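Local coordinates for kinesin-like protein KAR3 (Saccharomyces cerevisiae, PDB 1F9V) that probably moves along microtubules as a kinesin-family ATPase motor and binds ADP, with a magnesium ion, in its motor domain, at residues G74-S79 with V86-Y91; P111-H116 with F221-S226; G275-A280 with Y304-D309. The protein carries 2 engineered substitutions. All blocks are in the same frame, centred on the assembly; numbering follows the deposited sequence.

Contact 1. Residues G74-S79 with V86-Y91; sequences GQLVQS and VCIFAY. With ADP (adenosine-5'-diphosphate), chain D.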
ATOM      1  N   GLY A  74       8.838   6.020   7.436  1.00 13.72           N
ATOM      2  CA  GLY A  74      10.278   5.877   7.291  1.00 13.88           C
ATOM      3  C   GLY A  74      10.887   4.737   8.092  1.00 14.35           C
ATOM      4  O   GLY A  74      11.788   4.036   7.619  1.00 13.80           O
ATOM      5  N   GLN A  75      10.393   4.551   9.311  1.00 15.20           N
ATOM      6  CA  GLN A  75      10.888   3.511  10.204  1.00 16.99           C
ATOM      7  C   GLN A  75      10.612   2.114   9.650  1.00 16.18           C
ATOM      8  O   GLN A  75      11.339   1.166   9.936  1.00 17.07           O
ATOM      9  CB  GLN A  75      10.245   3.671  11.589  1.00 19.66           C
ATOM     10  CG  GLN A  75       9.734   5.087  11.857  1.00 23.85           C
ATOM     11  CD  GLN A  75       9.566   5.397  13.337  1.00 27.84           C
ATOM     12  OE1 GLN A  75       9.781   4.542  14.196  1.00 29.91           O
ATOM     13  NE2 GLN A  75       9.177   6.634  13.639  1.00 29.99           N
ATOM     14  N   LEU A  76       9.562   1.992   8.849  1.00 14.84           N
ATOM     15  CA  LEU A  76       9.218   0.707   8.265  1.00 13.22           C
ATOM     16  C   LEU A  76      10.107   0.394   7.060  1.00 12.44           C
ATOM     17  O   LEU A  76      10.754  -0.652   7.013  1.00 12.78           O
ATOM     18  CB  LEU A  76       7.749   0.700   7.825  1.00 11.97           C
ATOM     19  CG  LEU A  76       7.366  -0.354   6.781  1.00 11.11           C
ATOM     20  CD1 LEU A  76       7.442  -1.737   7.403  1.00 10.41           C
ATOM     21  CD2 LEU A  76       5.967  -0.078   6.267  1.00 10.08           C
ATOM     22  N   VAL A  77      10.150   1.309   6.095  1.00 12.31           N
ATOM     23  CA  VAL A  77      10.929   1.083   4.884  1.00 12.94           C
ATOM     24  C   VAL A  77      12.427   0.912   5.104  1.00 13.99           C
ATOM     25  O   VAL A  77      13.091   0.249   4.309  1.00 13.77           O
ATOM     26  CB  VAL A  77      10.684   2.198   3.831  1.00 13.60           C
ATOM     27  CG1 VAL A  77       9.194   2.274   3.487  1.00 12.07           C
ATOM     28  CG2 VAL A  77      11.185   3.531   4.347  1.00 13.51           C
ATOM     29  N   GLN A  78      12.970   1.484   6.174  1.00 14.51           N
ATOM     30  CA  GLN A  78      14.400   1.330   6.412  1.00 16.09           C
ATOM     31  C   GLN A  78      14.748  -0.092   6.849  1.00 16.34           C
ATOM     32  O   GLN A  78      15.898  -0.515   6.744  1.00 16.45           O
ATOM     33  CB  GLN A  78      14.896   2.349   7.445  1.00 18.24           C
ATOM     34  CG  GLN A  78      14.507   2.067   8.881  1.00 19.56           C
ATOM     35  CD  GLN A  78      14.831   3.233   9.799  1.00 20.38           C
ATOM     36  OE1 GLN A  78      15.251   3.040  10.936  1.00 22.55           O
ATOM     37  NE2 GLN A  78      14.636   4.450   9.304  1.00 19.45           N
ATOM     38  N   SER A  79      13.753  -0.839   7.315  1.00 15.25           N
ATOM     39  CA  SER A  79      13.983  -2.211   7.745  1.00 15.06           C
ATOM     40  C   SER A  79      14.469  -3.068   6.569  1.00 14.62           C
ATOM     41  O   SER A  79      15.057  -4.130   6.767  1.00 13.67           O
ATOM     42  CB  SER A  79      12.702  -2.801   8.350  1.00 16.75           C
ATOM     43  OG  SER A  79      11.782  -3.182   7.341  1.00 21.01           O
ATOM     44  N   VAL A  86       9.272  -5.618   2.525  1.00  7.11           N
ATOM     45  CA  VAL A  86       8.253  -4.676   2.959  1.00  7.81           C
ATOM     46  C   VAL A  86       7.177  -4.495   1.907  1.00  6.88           C
ATOM     47  O   VAL A  86       7.471  -4.423   0.716  1.00  7.27           O
ATOM     48  CB  VAL A  86       8.903  -3.291   3.254  1.00  7.66           C
ATOM     49  CG1 VAL A  86       7.829  -2.212   3.401  1.00  9.47           C
ATOM     50  CG2 VAL A  86       9.764  -3.381   4.490  1.00  9.22           C
ATOM     51  N   CYS A  87       5.926  -4.428   2.358  1.00  8.10           N
ATOM     52  CA  CYS A  87       4.796  -4.193   1.465  1.00  7.22           C
ATOM     53  C   CYS A  87       3.979  -3.038   2.033  1.00  7.18           C
ATOM     54  O   CYS A  87       3.709  -2.996   3.233  1.00  7.70           O
ATOM     55  CB  CYS A  87       3.879  -5.421   1.365  1.00  6.96           C
ATOM     56  SG  CYS A  87       4.437  -6.728   0.251  1.00  8.61           S
ATOM     57  N   ILE A  88       3.613  -2.096   1.171  1.00  7.84           N
ATOM     58  CA  ILE A  88       2.767  -0.980   1.575  1.00  8.05           C
ATOM     59  C   ILE A  88       1.658  -0.922   0.537  1.00  7.60           C
ATOM     60  O   ILE A  88       1.926  -0.758  -0.656  1.00  7.68           O
ATOM     61  CB  ILE A  88       3.527   0.362   1.590  1.00  8.26           C
ATOM     62  CG1 ILE A  88       4.629   0.316   2.656  1.00  8.41           C
ATOM     63  CG2 ILE A  88       2.542   1.502   1.871  1.00  8.98           C
ATOM     64  CD1 ILE A  88       5.449   1.598   2.778  1.00 10.68           C
ATOM     65  N   PHE A  89       0.415  -1.082   0.985  1.00  7.23           N
ATOM     66  CA  PHE A  89      -0.722  -1.052   0.071  1.00  8.07           C
ATOM     67  C   PHE A  89      -1.618   0.162   0.321  1.00  9.73           C
ATOM     68  O   PHE A  89      -2.142   0.324   1.424  1.00 11.31           O
ATOM     69  CB  PHE A  89      -1.597  -2.307   0.231  1.00  7.15           C
ATOM     70  CG  PHE A  89      -0.887  -3.607  -0.044  1.00  7.25           C
ATOM     71  CD1 PHE A  89      -0.846  -4.133  -1.329  1.00  7.90           C
ATOM     72  CD2 PHE A  89      -0.312  -4.330   0.997  1.00  7.55           C
ATOM     73  CE1 PHE A  89      -0.244  -5.373  -1.575  1.00  9.24           C
ATOM     74  CE2 PHE A  89       0.294  -5.569   0.766  1.00  8.17           C
ATOM     75  CZ  PHE A  89       0.326  -6.091  -0.524  1.00  8.86           C
ATOM     76  N   ALA A  90      -1.793   1.006  -0.687  1.00  7.55           N
ATOM     77  CA  ALA A  90      -2.691   2.152  -0.554  1.00  6.94           C
ATOM     78  C   ALA A  90      -4.036   1.641  -1.074  1.00  7.25           C
ATOM     79  O   ALA A  90      -4.151   1.254  -2.240  1.00  6.98           O
ATOM     80  CB  ALA A  90      -2.205   3.322  -1.386  1.00  7.68           C
ATOM     81  N   TYR A  91      -5.043   1.650  -0.199  1.00  6.88           N
ATOM     82  CA  TYR A  91      -6.385   1.144  -0.492  1.00  6.98           C
ATOM     83  C   TYR A  91      -7.434   2.231  -0.295  1.00  7.46           C
ATOM     84  O   TYR A  91      -7.329   3.030   0.636  1.00  8.42           O
ATOM     85  CB  TYR A  91      -6.688  -0.028   0.455  1.00  6.72           C
ATOM     86  CG  TYR A  91      -8.056  -0.654   0.313  1.00  7.68           C
ATOM     87  CD1 TYR A  91      -8.219  -1.867  -0.358  1.00  7.12           C
ATOM     88  CD2 TYR A  91      -9.197  -0.040   0.853  1.00 10.02           C
ATOM     89  CE1 TYR A  91      -9.475  -2.454  -0.495  1.00  8.11           C
ATOM     90  CE2 TYR A  91     -10.468  -0.625   0.719  1.00 10.61           C
ATOM     91  CZ  TYR A  91     -10.594  -1.830   0.043  1.00  9.72           C
ATOM     92  OH  TYR A  91     -11.827  -2.416  -0.110  1.00 10.36           O
TER
HETATM   93  PB  ADP D 998       7.293  -1.018  17.695  1.00 45.47           P
HETATM   94  O1B ADP D 998       6.883  -2.029  18.716  1.00 47.45           O
HETATM   95  O2B ADP D 998       6.264  -1.008  16.431  1.00 47.20           O
HETATM   96  O3B ADP D 998       7.406   0.343  18.301  1.00 45.44           O
HETATM   97  PA  ADP D 998       9.071  -2.216  15.742  1.00 40.67           P
HETATM   98  O1A ADP D 998      10.339  -2.930  15.983  1.00 41.21           O
HETATM   99  O2A ADP D 998       7.971  -3.141  15.409  1.00 40.15           O
HETATM  100  O3A ADP D 998       8.661  -1.433  17.057  1.00 43.21           O
HETATM  101  O5' ADP D 998       9.245  -1.040  14.656  1.00 38.08           O
HETATM  102  C5' ADP D 998       9.144   0.322  15.082  1.00 34.54           C
HETATM  103  C4' ADP D 998       8.600   1.244  13.990  1.00 32.26           C
HETATM  104  O4' ADP D 998       8.794   0.746  12.642  1.00 30.09           O
HETATM  105  C3' ADP D 998       7.123   1.530  14.152  1.00 31.78           C
HETATM  106  O3' ADP D 998       6.849   2.636  15.027  1.00 34.33           O
HETATM  107  C2' ADP D 998       6.630   1.755  12.744  1.00 29.61           C
HETATM  108  O2' ADP D 998       6.681   3.139  12.357  1.00 28.99           O
HETATM  109  C1' ADP D 998       7.531   0.838  11.920  1.00 26.91           C
HETATM  110  N9  ADP D 998       6.871  -0.502  11.619  1.00 23.92           N
HETATM  111  C8  ADP D 998       7.226  -1.710  12.096  1.00 22.34           C
HETATM  112  N7  ADP D 998       6.410  -2.648  11.579  1.00 19.44           N
HETATM  113  C5  ADP D 998       5.547  -2.059  10.778  1.00 20.27           C
HETATM  114  C6  ADP D 998       4.476  -2.468   9.955  1.00 19.97           C
HETATM  115  N6  ADP D 998       4.133  -3.768   9.865  1.00 16.04           N
HETATM  116  N1  ADP D 998       3.767  -1.535   9.234  1.00 19.71           N
HETATM  117  C2  ADP D 998       4.067  -0.218   9.282  1.00 20.11           C
HETATM  118  N3  ADP D 998       5.091   0.184  10.059  1.00 19.18           N
HETATM  119  C4  ADP D 998       5.840  -0.675  10.806  1.00 21.44           C
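Leu-76 lies over one face of the adenine of ADP and is wedged between the base and the central sheet, where it packs against Val-86 and Ile-88. This is the P-loop NTPase core of a kinesin motor domain: helix 66-77 rests on strand 86-91, which runs straight into the P-loop. The nucleotide here is not the one in that loop; another ADP lies about 13 Å from the Ile-88 side chain. Three carbons of Leu-76 sit over the purine: CB above N3 at 3.5 Å, CD2 near C2 at 3.6 Å, and CD1 close to C4 and C5. A chi1 of 159° swings CG away from the amide nitrogen and toward both base and strand. Beside the base, Gln-75 runs along the ribose, its CB 3.4 Å from O4' and its OE1 near C4', while NE2 is held by the carbonyl of Lys-71.

On the strand side, Leu-76 CD2 also touches Ile-88 CG1, 3.9 Å away, the two side chains running antiparallel to one another. Val-77 CG1 meets Ile-88 CD1, these side chains crossing at about a right angle. Val-86 CG1 touches Leu-76 CG. Past Val-77, the Leu-76 carbonyl takes two bonds, from Ser-79 N and from Ser-79 OG; OG is 2.8 Å from Leu-76 O, with a C=O...OG angle of 167°. The same OG lies 3.5 Å from Val-86 CG2.

Contact 2. Residues P111-H116 with F221-S226; sequences PSTISH and FIIHLS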
ATOM      1  N   PRO A 111       8.707   8.434  -3.588  1.00 11.02           N
ATOM      2  CA  PRO A 111       9.909   9.284  -3.637  1.00 11.38           C
ATOM      3  C   PRO A 111      10.563   9.444  -2.263  1.00 11.09           C
ATOM      4  O   PRO A 111      11.788   9.469  -2.152  1.00 11.85           O
ATOM      5  CB  PRO A 111       9.405  10.616  -4.194  1.00 12.60           C
ATOM      6  CG  PRO A 111       7.932  10.562  -4.113  1.00 12.71           C
ATOM      7  CD  PRO A 111       7.510   9.129  -4.080  1.00 10.51           C
ATOM      8  N   SER A 112       9.749   9.538  -1.213  1.00  9.77           N
ATOM      9  CA  SER A 112      10.268   9.677   0.149  1.00 10.54           C
ATOM     10  C   SER A 112      11.068   8.445   0.572  1.00 10.41           C
ATOM     11  O   SER A 112      12.102   8.551   1.234  1.00 10.52           O
ATOM     12  CB  SER A 112       9.117   9.879   1.149  1.00 10.39           C
ATOM     13  OG  SER A 112       8.533  11.163   1.018  1.00 11.54           O
ATOM     14  N   THR A 113      10.559   7.271   0.204  1.00 10.87           N
ATOM     15  CA  THR A 113      11.205   6.008   0.540  1.00 10.52           C
ATOM     16  C   THR A 113      12.588   5.934  -0.100  1.00  9.60           C
ATOM     17  O   THR A 113      13.560   5.559   0.548  1.00 11.26           O
ATOM     18  CB  THR A 113      10.337   4.808   0.068  1.00 10.52           C
ATOM     19  OG1 THR A 113       9.170   4.712   0.902  1.00  9.93           O
ATOM     20  CG2 THR A 113      11.117   3.501   0.154  1.00 10.08           C
ATOM     21  N   ILE A 114      12.667   6.313  -1.367  1.00 10.51           N
ATOM     22  CA  ILE A 114      13.933   6.285  -2.080  1.00 11.96           C
ATOM     23  C   ILE A 114      14.947   7.251  -1.461  1.00 13.52           C
ATOM     24  O   ILE A 114      16.104   6.893  -1.256  1.00 13.08           O
ATOM     25  CB  ILE A 114      13.714   6.595  -3.568  1.00 12.94           C
ATOM     26  CG1 ILE A 114      13.058   5.375  -4.226  1.00 16.09           C
ATOM     27  CG2 ILE A 114      15.040   6.919  -4.251  1.00 12.50           C
ATOM     28  CD1 ILE A 114      12.488   5.625  -5.583  1.00 20.06           C
ATOM     29  N   SER A 115      14.510   8.465  -1.144  1.00 13.74           N
ATOM     30  CA  SER A 115      15.405   9.449  -0.529  1.00 15.33           C
ATOM     31  C   SER A 115      15.882   8.980   0.842  1.00 14.43           C
ATOM     32  O   SER A 115      17.048   9.156   1.199  1.00 15.70           O
ATOM     33  CB  SER A 115      14.691  10.791  -0.372  1.00 15.96           C
ATOM     34  OG  SER A 115      14.331  11.316  -1.630  1.00 23.15           O
ATOM     35  N   HIS A 116      14.972   8.391   1.612  1.00 12.78           N
ATOM     36  CA  HIS A 116      15.295   7.903   2.943  1.00 11.75           C
ATOM     37  C   HIS A 116      16.298   6.755   2.878  1.00 12.98           C
ATOM     38  O   HIS A 116      17.234   6.688   3.674  1.00 13.21           O
ATOM     39  CB  HIS A 116      14.016   7.439   3.650  1.00 12.15           C
ATOM     40  CG  HIS A 116      14.200   7.119   5.101  1.00 13.29           C
ATOM     41  ND1 HIS A 116      14.790   7.992   5.990  1.00 12.29           N
ATOM     42  CD2 HIS A 116      13.856   6.026   5.821  1.00 11.90           C
ATOM     43  CE1 HIS A 116      14.799   7.451   7.195  1.00 12.12           C
ATOM     44  NE2 HIS A 116      14.237   6.257   7.120  1.00 14.04           N
ATOM     45  N   PHE A 221       5.389  -0.539  -7.396  1.00  9.70           N
ATOM     46  CA  PHE A 221       6.765  -0.063  -7.513  1.00  9.20           C
ATOM     47  C   PHE A 221       7.609  -1.000  -6.646  1.00  9.39           C
ATOM     48  O   PHE A 221       7.483  -1.029  -5.420  1.00  9.09           O
ATOM     49  CB  PHE A 221       6.867   1.387  -7.020  1.00 10.62           C
ATOM     50  CG  PHE A 221       8.096   2.110  -7.492  1.00 12.01           C
ATOM     51  CD1 PHE A 221       9.298   1.979  -6.808  1.00 13.12           C
ATOM     52  CD2 PHE A 221       8.054   2.923  -8.622  1.00 14.10           C
ATOM     53  CE1 PHE A 221      10.446   2.647  -7.242  1.00 13.66           C
ATOM     54  CE2 PHE A 221       9.197   3.596  -9.065  1.00 13.55           C
ATOM     55  CZ  PHE A 221      10.394   3.453  -8.368  1.00 12.47           C
ATOM     56  N   ILE A 222       8.470  -1.779  -7.294  1.00  8.75           N
ATOM     57  CA  ILE A 222       9.305  -2.741  -6.590  1.00  8.86           C
ATOM     58  C   ILE A 222      10.741  -2.262  -6.495  1.00  8.58           C
ATOM     59  O   ILE A 222      11.343  -1.883  -7.498  1.00  9.84           O
ATOM     60  CB  ILE A 222       9.265  -4.124  -7.297  1.00 10.27           C
ATOM     61  CG1 ILE A 222       7.810  -4.584  -7.449  1.00 10.57           C
ATOM     62  CG2 ILE A 222      10.066  -5.139  -6.504  1.00  9.69           C
ATOM     63  CD1 ILE A 222       7.621  -5.825  -8.314  1.00 12.48           C
ATOM     64  N   ILE A 223      11.275  -2.284  -5.281  1.00  7.98           N
ATOM     65  CA  ILE A 223      12.639  -1.849  -5.011  1.00 10.10           C
ATOM     66  C   ILE A 223      13.424  -2.974  -4.344  1.00 10.47           C
ATOM     67  O   ILE A 223      12.959  -3.575  -3.375  1.00 11.51           O
ATOM     68  CB  ILE A 223      12.656  -0.638  -4.048  1.00 10.39           C
ATOM     69  CG1 ILE A 223      11.974   0.565  -4.706  1.00 11.76           C
ATOM     70  CG2 ILE A 223      14.090  -0.319  -3.636  1.00 10.99           C
ATOM     71  CD1 ILE A 223      11.412   1.572  -3.714  1.00 13.26           C
ATOM     72  N   HIS A 224      14.615  -3.257  -4.864  1.00 10.32           N
ATOM     73  CA  HIS A 224      15.463  -4.293  -4.283  1.00 10.81           C
ATOM     74  C   HIS A 224      16.708  -3.635  -3.696  1.00 11.51           C
ATOM     75  O   HIS A 224      17.368  -2.835  -4.360  1.00 12.21           O
ATOM     76  CB  HIS A 224      15.854  -5.315  -5.353  1.00 10.97           C
ATOM     77  CG  HIS A 224      14.694  -5.822  -6.151  1.00 10.31           C
ATOM     78  ND1 HIS A 224      13.798  -6.745  -5.656  1.00 11.93           N
ATOM     79  CD2 HIS A 224      14.273  -5.522  -7.401  1.00 11.25           C
ATOM     80  CE1 HIS A 224      12.877  -6.996  -6.569  1.00 11.77           C
ATOM     81  NE2 HIS A 224      13.141  -6.267  -7.637  1.00 13.04           N
ATOM     82  N   LEU A 225      17.007  -3.950  -2.441  1.00 12.72           N
ATOM     83  CA  LEU A 225      18.177  -3.393  -1.774  1.00 13.76           C
ATOM     84  C   LEU A 225      19.167  -4.512  -1.542  1.00 15.23           C
ATOM     85  O   LEU A 225      18.938  -5.372  -0.688  1.00 14.31           O
ATOM     86  CB  LEU A 225      17.810  -2.793  -0.416  1.00 15.39           C
ATOM     87  CG  LEU A 225      16.771  -1.678  -0.336  1.00 17.51           C
ATOM     88  CD1 LEU A 225      16.768  -1.127   1.085  1.00 17.35           C
ATOM     89  CD2 LEU A 225      17.088  -0.581  -1.341  1.00 18.02           C
ATOM     90  N   SER A 226      20.266  -4.495  -2.291  1.00 17.00           N
ATOM     91  CA  SER A 226      21.294  -5.519  -2.152  1.00 19.23           C
ATOM     92  C   SER A 226      22.557  -4.950  -1.508  1.00 19.81           C
ATOM     93  O   SER A 226      23.271  -4.147  -2.113  1.00 19.63           O
ATOM     94  CB  SER A 226      21.629  -6.122  -3.515  1.00 18.82           C
ATOM     95  OG  SER A 226      22.481  -7.239  -3.345  1.00 22.72           O
TER
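Ile-114 reaches out from helix 109-124 to touch both Phe-221 and Ile-223 of strand 218-228. Its CB leaves the helix across the line to the strand rather than straight at it, and CG1 turns the chain inward: chi1 of -73° sets CG1 anti to the carbonyl carbon, and the extended chi2 carries CD1 out to the ring. CG1 comes first, 4.2 Å from CD1 of Ile-223, whose chain it crosses at a slant. At the tip, CD1 meets the far end of the Phe-221 ring, 4.0 Å from CE1 and barely farther from CZ, with the two side chains at about a right angle.

Ile-223 CG1 sits in plane at the edge of the Phe-221 ring, so the ring is braced from within the strand too, and the Phe-137 ring of strand 130-141 also meets it, the planes at about 60°. The preceding residue, Thr-113, offers its methyl, CG2 standing 4.3 Å from Ile-223 CD1, while its OG1 is hydrogen-bonded to the carbonyl of Ile-109. Helix and strand run nearly parallel, 8° between their directions and 11.2 Å between axes, the spacing of a helix laid over the sheet of an alpha/beta domain. No hydrogen bond crosses between them. All four touching residues are buried, so the pairing rests on apolar packing, with the one hydroxyl among them, that of Thr-113, satisfied inside its own helix.

Contact 3. Residues G275-A280 with Y304-D309; sequences GDVIHA and YSLTGD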
ATOM      1  N   GLY A 275      -7.643  -8.897   0.870  1.00  7.15           N
ATOM      2  CA  GLY A 275      -8.142  -8.772   2.227  1.00  7.73           C
ATOM      3  C   GLY A 275      -8.119 -10.105   2.951  1.00  8.67           C
ATOM      4  O   GLY A 275      -7.733 -10.184   4.123  1.00  8.23           O
ATOM      5  N   ASP A 276      -8.533 -11.162   2.255  1.00  9.05           N
ATOM      6  CA  ASP A 276      -8.555 -12.490   2.850  1.00  9.45           C
ATOM      7  C   ASP A 276      -7.149 -12.949   3.225  1.00  7.70           C
ATOM      8  O   ASP A 276      -6.936 -13.517   4.296  1.00  8.39           O
ATOM      9  CB  ASP A 276      -9.180 -13.499   1.884  1.00 10.38           C
ATOM     10  CG  ASP A 276     -10.680 -13.339   1.765  1.00 12.14           C
ATOM     11  OD1 ASP A 276     -11.306 -12.810   2.705  1.00 14.90           O
ATOM     12  OD2 ASP A 276     -11.235 -13.746   0.728  1.00 15.48           O
ATOM     13  N   VAL A 277      -6.193 -12.703   2.338  1.00  7.13           N
ATOM     14  CA  VAL A 277      -4.811 -13.102   2.584  1.00  7.76           C
ATOM     15  C   VAL A 277      -4.209 -12.350   3.778  1.00  7.22           C
ATOM     16  O   VAL A 277      -3.641 -12.962   4.680  1.00  8.55           O
ATOM     17  CB  VAL A 277      -3.937 -12.879   1.308  1.00  8.16           C
ATOM     18  CG1 VAL A 277      -2.456 -12.968   1.643  1.00  8.06           C
ATOM     19  CG2 VAL A 277      -4.293 -13.921   0.254  1.00  8.61           C
ATOM     20  N   ILE A 278      -4.334 -11.025   3.790  1.00  7.82           N
ATOM     21  CA  ILE A 278      -3.777 -10.236   4.892  1.00  6.34           C
ATOM     22  C   ILE A 278      -4.461 -10.587   6.212  1.00  7.38           C
ATOM     23  O   ILE A 278      -3.807 -10.694   7.248  1.00  8.72           O
ATOM     24  CB  ILE A 278      -3.915  -8.710   4.634  1.00  8.29           C
ATOM     25  CG1 ILE A 278      -3.259  -8.330   3.298  1.00  9.62           C
ATOM     26  CG2 ILE A 278      -3.264  -7.928   5.775  1.00  8.50           C
ATOM     27  CD1 ILE A 278      -1.804  -8.685   3.193  1.00 10.74           C
ATOM     28  N   HIS A 279      -5.777 -10.778   6.182  1.00  8.54           N
ATOM     29  CA  HIS A 279      -6.489 -11.128   7.404  1.00  9.28           C
ATOM     30  C   HIS A 279      -5.967 -12.463   7.945  1.00 10.09           C
ATOM     31  O   HIS A 279      -5.697 -12.602   9.139  1.00 10.33           O
ATOM     32  CB  HIS A 279      -7.997 -11.234   7.143  1.00 10.41           C
ATOM     33  CG  HIS A 279      -8.777 -11.735   8.321  1.00 11.24           C
ATOM     34  ND1 HIS A 279      -9.264 -10.897   9.300  1.00 12.96           N
ATOM     35  CD2 HIS A 279      -9.124 -12.990   8.691  1.00 11.25           C
ATOM     36  CE1 HIS A 279      -9.878 -11.615  10.224  1.00 13.61           C
ATOM     37  NE2 HIS A 279      -9.808 -12.887   9.879  1.00 13.83           N
ATOM     38  N   ALA A 280      -5.823 -13.444   7.063  1.00  9.60           N
ATOM     39  CA  ALA A 280      -5.344 -14.751   7.479  1.00 11.31           C
ATOM     40  C   ALA A 280      -3.931 -14.668   8.050  1.00  9.80           C
ATOM     41  O   ALA A 280      -3.625 -15.302   9.059  1.00 10.44           O
ATOM     42  CB  ALA A 280      -5.386 -15.722   6.295  1.00 11.53           C
ATOM     43  N   TYR A 304       6.259 -13.963  -1.173  1.00  9.31           N
ATOM     44  CA  TYR A 304       7.474 -13.978  -0.358  1.00  9.90           C
ATOM     45  C   TYR A 304       7.682 -12.679   0.437  1.00  9.21           C
ATOM     46  O   TYR A 304       8.432 -12.659   1.414  1.00  9.62           O
ATOM     47  CB  TYR A 304       8.705 -14.242  -1.234  1.00 12.28           C
ATOM     48  CG  TYR A 304       8.803 -15.659  -1.753  1.00 15.09           C
ATOM     49  CD1 TYR A 304       8.340 -16.737  -0.993  1.00 16.60           C
ATOM     50  CD2 TYR A 304       9.363 -15.924  -3.004  1.00 15.30           C
ATOM     51  CE1 TYR A 304       8.434 -18.050  -1.471  1.00 18.86           C
ATOM     52  CE2 TYR A 304       9.463 -17.230  -3.491  1.00 19.05           C
ATOM     53  CZ  TYR A 304       8.996 -18.287  -2.720  1.00 18.99           C
ATOM     54  OH  TYR A 304       9.098 -19.577  -3.194  1.00 20.78           O
ATOM     55  N   SER A 305       7.028 -11.601   0.009  1.00  8.95           N
ATOM     56  CA  SER A 305       7.144 -10.318   0.694  1.00  9.82           C
ATOM     57  C   SER A 305       5.991 -10.146   1.682  1.00 11.35           C
ATOM     58  O   SER A 305       5.887  -9.123   2.360  1.00 10.69           O
ATOM     59  CB  SER A 305       7.145  -9.166  -0.319  1.00  9.25           C
ATOM     60  OG  SER A 305       8.420  -9.018  -0.929  1.00  8.44           O
ATOM     61  N   LEU A 306       5.132 -11.159   1.761  1.00 10.30           N
ATOM     62  CA  LEU A 306       3.985 -11.131   2.660  1.00 10.69           C
ATOM     63  C   LEU A 306       4.142 -12.166   3.766  1.00 11.11           C
ATOM     64  O   LEU A 306       3.417 -12.149   4.751  1.00 12.64           O
ATOM     65  CB  LEU A 306       2.702 -11.422   1.879  1.00 10.07           C
ATOM     66  CG  LEU A 306       2.193 -10.312   0.955  1.00  9.95           C
ATOM     67  CD1 LEU A 306       1.039 -10.816   0.109  1.00  9.40           C
ATOM     68  CD2 LEU A 306       1.746  -9.124   1.799  1.00 10.64           C
ATOM     69  N   THR A 307       5.098 -13.068   3.598  1.00 11.81           N
ATOM     70  CA  THR A 307       5.320 -14.120   4.574  1.00 13.12           C
ATOM     71  C   THR A 307       6.665 -13.995   5.260  1.00 14.58           C
ATOM     72  O   THR A 307       7.442 -13.092   4.963  1.00 16.26           O
ATOM     73  CB  THR A 307       5.217 -15.503   3.910  1.00 13.37           C
ATOM     74  OG1 THR A 307       6.081 -15.555   2.769  1.00 13.07           O
ATOM     75  CG2 THR A 307       3.783 -15.763   3.462  1.00 13.33           C
ATOM     76  N   GLY A 308       6.945 -14.913   6.177  1.00 15.96           N
ATOM     77  CA  GLY A 308       8.202 -14.860   6.897  1.00 16.90           C
ATOM     78  C   GLY A 308       8.157 -13.721   7.901  1.00 18.40           C
ATOM     79  O   GLY A 308       7.155 -13.530   8.599  1.00 20.97           O
ATOM     80  N   ASP A 309       9.237 -12.958   7.982  1.00 18.61           N
ATOM     81  CA  ASP A 309       9.288 -11.833   8.911  1.00 18.91           C
ATOM     82  C   ASP A 309       9.032 -10.543   8.142  1.00 16.97           C
ATOM     83  O   ASP A 309       9.350  -9.451   8.615  1.00 17.61           O
ATOM     84  CB  ASP A 309      10.654 -11.770   9.592  1.00 20.32           C
ATOM     85  CG  ASP A 309      11.788 -12.086   8.640  1.00 23.27           C
ATOM     86  OD1 ASP A 309      12.842 -12.558   9.120  1.00 24.65           O
ATOM     87  OD2 ASP A 309      11.620 -11.868   7.419  1.00 24.16           O
TER
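Residues 275-280 of helix 258-281 lie beside the loosening end of helix 297-306, with Ile-278 and Leu-306 closest in backbone, their CA atoms 8.1 Å apart. The first segment keeps its helical bonds, such as His-279 N to the Gly-275 carbonyl. The last turn of the other helix, about 304-306, is weakly bonded and kinked, and the chain then leaves through Gly-308, whose phi is positive (73°).

Leu-306 carries the contact from its side, CB aimed at residues 275-280 and both methyls in use. CD2 meets Ile-278 CD1 at 3.8 Å, the two side chains crossing at about a right angle. CD1 takes the looser neighbour, Val-277 CG1, at 4.4 Å. Ile-278 gets there by bending twice: its CB does not point at the partner, yet with chi1 of -56° and chi2 of -58° the terminal methyl swings over to it. Val-277, by contrast, faces Leu-306 directly. The pairing is small and wholly apolar, and its three residues are buried.

Strand 86-91 meets Leu-306 through Cys-87 and Phe-89, while Ile-278 rests on Met-314 of strand 311-318. Elsewhere on helix 258-281, Asp-276 OD1 forms a salt bridge with Lys-337 NZ, tying that helix to helix 325-338. Beyond the kink, Thr-307 OG1 is hydrogen-bonded to the carbonyl of Gln-303 and to Lys-174 NZ, which helps fix the chain as it turns off the helix.

Two helices packed together over the central sheet are what a kinesin motor domain has at this place. In this family the long helix after switch II and the short one following it belong to the microtubule-binding side, and helices 258-281 and 297-306 are consistent with that pair.

Overall arrangement
From the N terminus, contact 1 comes first and closes the six-residue connection between segments 74-79 and 86-91. Contact 2 spans the longest separation, bringing strand 218-228 back against helix 109-124, and contact 3 closes the 23 residues between segments 275-280 and 304-309. The three follow in series; none nests in or crosses another. Contacts 1 and 2 pack side by side on the same sheet, joined by a probable hydrogen bond between Gln-78 NE2 and His-116 NE2 at 2.9 Å. Contact 3 approaches strand 86-91 from its other face, where Cys-87 SG lies 3.9 Å from Leu-306 CD2. The strand is thus gripped by helices on both faces.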